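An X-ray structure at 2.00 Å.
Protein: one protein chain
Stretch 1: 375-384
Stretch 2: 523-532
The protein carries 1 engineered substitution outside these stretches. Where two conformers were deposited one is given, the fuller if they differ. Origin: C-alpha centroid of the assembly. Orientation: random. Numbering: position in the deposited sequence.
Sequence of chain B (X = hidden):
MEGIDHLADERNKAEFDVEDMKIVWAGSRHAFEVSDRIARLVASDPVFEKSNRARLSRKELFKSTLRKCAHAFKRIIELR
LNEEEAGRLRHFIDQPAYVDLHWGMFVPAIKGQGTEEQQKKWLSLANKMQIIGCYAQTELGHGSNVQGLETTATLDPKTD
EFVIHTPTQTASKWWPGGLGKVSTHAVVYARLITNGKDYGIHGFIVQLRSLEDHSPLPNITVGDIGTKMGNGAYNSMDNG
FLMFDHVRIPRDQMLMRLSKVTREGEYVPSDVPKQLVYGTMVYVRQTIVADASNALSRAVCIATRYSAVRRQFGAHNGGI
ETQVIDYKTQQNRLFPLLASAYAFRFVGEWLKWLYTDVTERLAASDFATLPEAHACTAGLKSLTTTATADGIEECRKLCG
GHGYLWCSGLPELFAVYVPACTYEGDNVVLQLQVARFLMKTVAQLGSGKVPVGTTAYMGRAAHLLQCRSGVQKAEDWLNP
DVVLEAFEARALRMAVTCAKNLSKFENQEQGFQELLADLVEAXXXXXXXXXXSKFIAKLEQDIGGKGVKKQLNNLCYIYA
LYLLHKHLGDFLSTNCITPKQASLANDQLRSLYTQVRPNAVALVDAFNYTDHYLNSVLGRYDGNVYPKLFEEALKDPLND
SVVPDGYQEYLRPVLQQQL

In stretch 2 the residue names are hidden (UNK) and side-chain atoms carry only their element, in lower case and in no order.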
# COMPACT_ATOMS: atom_id res chain seq x y z
N ALA B 375 -10.03 -16.50 19.86
CA ALA B 375 -9.89 -15.05 19.91
C ALA B 375 -8.46 -14.64 19.58
O ALA B 375 -8.24 -13.81 18.70
CB ALA B 375 -10.27 -14.54 21.31
N CYS B 376 -7.49 -15.22 20.30
CA CYS B 376 -6.08 -14.92 20.07
C CYS B 376 -5.69 -15.15 18.63
O CYS B 376 -5.11 -14.28 17.98
CB CYS B 376 -5.19 -15.82 20.96
SG CYS B 376 -5.20 -15.43 22.72
N THR B 377 -5.99 -16.35 18.11
CA THR B 377 -5.65 -16.69 16.74
C THR B 377 -6.27 -15.70 15.75
O THR B 377 -5.56 -15.16 14.91
CB THR B 377 -6.10 -18.11 16.37
OG1 THR B 377 -7.50 -18.27 16.64
CG2 THR B 377 -5.33 -19.12 17.16
N ALA B 378 -7.58 -15.46 15.85
CA ALA B 378 -8.24 -14.54 14.94
C ALA B 378 -7.64 -13.13 15.00
O ALA B 378 -7.36 -12.51 13.96
CB ALA B 378 -9.76 -14.48 15.24
N GLY B 379 -7.45 -12.64 16.22
CA GLY B 379 -6.89 -11.32 16.42
C GLY B 379 -5.45 -11.18 15.96
O GLY B 379 -5.07 -10.15 15.37
N LEU B 380 -4.65 -12.20 16.22
CA LEU B 380 -3.25 -12.16 15.81
C LEU B 380 -3.13 -12.25 14.31
O LEU B 380 -2.26 -11.63 13.73
CB LEU B 380 -2.46 -13.30 16.47
CG LEU B 380 -2.23 -13.18 17.98
CD1 LEU B 380 -1.44 -14.39 18.49
CD2 LEU B 380 -1.50 -11.87 18.25
N LYS B 381 -4.00 -13.03 13.69
CA LYS B 381 -4.00 -13.17 12.23
C LYS B 381 -4.27 -11.79 11.65
O LYS B 381 -3.60 -11.36 10.72
CB LYS B 381 -5.07 -14.18 11.78
CG LYS B 381 -5.14 -14.43 10.27
CD LYS B 381 -5.94 -13.34 9.57
CE LYS B 381 -6.08 -13.61 8.09
NZ LYS B 381 -6.83 -12.52 7.41
N SER B 382 -5.25 -11.09 12.22
CA SER B 382 -5.61 -9.74 11.77
C SER B 382 -4.51 -8.73 12.02
O SER B 382 -4.15 -7.94 11.14
CB SER B 382 -6.87 -9.26 12.51
OG SER B 382 -7.26 -7.99 12.04
N LEU B 383 -3.99 -8.73 13.24
CA LEU B 383 -2.95 -7.79 13.60
C LEU B 383 -1.68 -7.91 12.76
O LEU B 383 -1.23 -6.94 12.17
CB LEU B 383 -2.59 -7.95 15.09
CG LEU B 383 -1.75 -6.81 15.68
CD1 LEU B 383 -2.67 -5.66 16.06
CD2 LEU B 383 -0.98 -7.29 16.90
N THR B 384 -1.11 -9.11 12.69
CA THR B 384 0.12 -9.35 11.95
C THR B 384 0.01 -9.14 10.44
O THR B 384 0.93 -8.58 9.82
CB THR B 384 0.69 -10.76 12.22
OG1 THR B 384 -0.23 -11.76 11.75
CG2 THR B 384 0.90 -10.96 13.71
N UNK B 523 -9.94 -4.25 20.65
CA UNK B 523 -9.51 -5.60 20.30
C UNK B 523 -8.07 -5.56 19.79
O UNK B 523 -7.27 -6.45 20.07
c UNK B 523 -10.45 -6.19 19.25
N UNK B 524 -7.74 -4.52 19.03
CA UNK B 524 -6.39 -4.35 18.52
C UNK B 524 -5.42 -4.14 19.67
O UNK B 524 -4.33 -4.72 19.67
c UNK B 524 -7.08 -2.40 15.24
c UNK B 524 -6.90 -3.55 16.19
c UNK B 524 -4.83 -2.68 17.39
c UNK B 524 -6.29 -3.14 17.54
N UNK B 525 -5.80 -3.32 20.65
CA UNK B 525 -4.94 -3.07 21.82
C UNK B 525 -4.68 -4.38 22.57
O UNK B 525 -3.58 -4.62 23.04
c UNK B 525 -5.58 -2.03 22.77
N UNK B 526 -5.70 -5.23 22.66
CA UNK B 526 -5.55 -6.52 23.33
C UNK B 526 -4.54 -7.38 22.58
O UNK B 526 -3.63 -7.94 23.17
n UNK B 526 -6.56 -8.86 25.29
c UNK B 526 -6.56 -10.16 25.51
n UNK B 526 -6.80 -10.77 24.37
c UNK B 526 -6.96 -9.83 23.38
c UNK B 526 -6.89 -7.24 23.38
c UNK B 526 -6.81 -8.62 23.96
N UNK B 527 -4.70 -7.49 21.26
CA UNK B 527 -3.77 -8.28 20.44
C UNK B 527 -2.34 -7.76 20.52
O UNK B 527 -1.40 -8.56 20.50
c UNK B 527 -4.21 -8.27 18.98
s UNK B 527 -5.79 -9.06 18.75
N UNK B 528 -2.16 -6.44 20.60
CA UNK B 528 -0.81 -5.87 20.69
C UNK B 528 -0.18 -6.25 22.02
O UNK B 528 1.02 -6.56 22.08
o UNK B 528 -1.83 -1.72 19.96
c UNK B 528 -1.27 -3.90 19.12
c UNK B 528 -1.49 -2.40 18.99
n UNK B 528 -1.34 -1.88 17.77
c UNK B 528 -0.86 -4.34 20.53
N UNK B 529 -0.97 -6.23 23.08
CA UNK B 529 -0.48 -6.61 24.41
C UNK B 529 0.06 -8.04 24.32
O UNK B 529 1.13 -8.33 24.83
c UNK B 529 -0.22 -6.66 27.53
c UNK B 529 -2.67 -7.20 27.57
c UNK B 529 -1.39 -7.28 26.76
c UNK B 529 -1.62 -6.55 25.43
N UNK B 530 -0.70 -8.92 23.66
CA UNK B 530 -0.27 -10.31 23.51
C UNK B 530 1.10 -10.40 22.81
O UNK B 530 1.99 -11.14 23.25
c UNK B 530 -0.80 -12.49 22.36
c UNK B 530 -3.79 -11.93 22.81
c UNK B 530 -2.63 -11.21 23.53
c UNK B 530 -1.33 -11.11 22.71
N UNK B 531 1.27 -9.67 21.71
CA UNK B 531 2.53 -9.70 20.98
C UNK B 531 3.66 -9.19 21.88
O UNK B 531 4.73 -9.78 21.96
c UNK B 531 1.30 -9.33 18.80
c UNK B 531 3.76 -8.91 18.92
c UNK B 531 2.44 -8.84 19.69
N UNK B 532 3.42 -8.08 22.57
CA UNK B 532 4.43 -7.52 23.44
C UNK B 532 4.81 -8.48 24.57
O UNK B 532 6.00 -8.65 24.87
c UNK B 532 5.03 -5.71 25.06
c UNK B 532 3.73 -5.14 23.01
c UNK B 532 3.97 -6.19 24.08

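Position 523 carries a single side-chain carbon, which points sideways and touches nothing on stretch 1: Ala 523. Its small methyl suits a buried position whose side chain takes no part in the contact.

Position 524 has four carbons, forked at the first, with one arm two carbons long; the short arm meets Leu 383. This is Ile 524, whose CG2 lies 3.9 Å from CD1 of Leu 383, an apolar contact of two partly exposed residues.

Position 525 again shows one carbon, directed away from stretch 1; this is Ala 525, a small apolar side chain at a buried site.

At 526 one carbon leads to a five-membered ring of three carbons and two nitrogens, which stays out of contact with stretch 1 and identifies His 526. The buried ring suits its place because its ND1 is hydrogen-bonded elsewhere in the structure.

Position 527 bears one carbon and then one sulfur, pointing toward stretch 1, where the sulfur lies against the backbone of Gly 379: Cys 527. Its SG packs 3.4 Å from CA of Gly 379. An ideal CB on Gly 379 would lie 2.4 Å from SG of Cys 527, a clash, so the bare glycine backbone makes room for the sulfur.

Position 528 has three carbons in a row, the third carrying one oxygen and one nitrogen; the second carbon rests on Leu 383. In Gln 528, CG lies 3.8 Å from CD1 of Leu 383, while OE1 is hydrogen-bonded elsewhere, so the chain serves both apolar packing and polar needs.

Position 529 has four carbons forked at the second and out of reach of stretch 1, hence Leu 529, apolar at a buried site.

Four carbons forked at the first recur at 530, pointing toward stretch 1; the two-carbon arm reaches Cys 376, the short one Leu 380. In Ile 530 the longer arm brings CD1 to 3.8 Å from SG of Cys 376, and CG2 lies 4.2 Å from CD2 of Leu 380.

At 531 one carbon carries two others, one touching Leu 383 and Leu 380: Val 531. The compact fork suits a close approach: CG2 lies 3.6 Å from CD2 of Leu 383 and 3.8 Å from CD2 of Leu 380.

Position 532 has the same fork, out of reach: Val 532, apolar and buried.

The helices cross at -92°, their axes 9.4 Å apart at closest approach. CA of Gly 379 and CA of Cys 527 lie 5.9 Å apart. Leu 383 fits as a knob among Ile 524, Cys 527, Gln 528 and Val 531. No hydrogen bond joins the stretches; apolar packing buries 393 Å².

Stretch 2 (523-532) AIAHCQLIVV
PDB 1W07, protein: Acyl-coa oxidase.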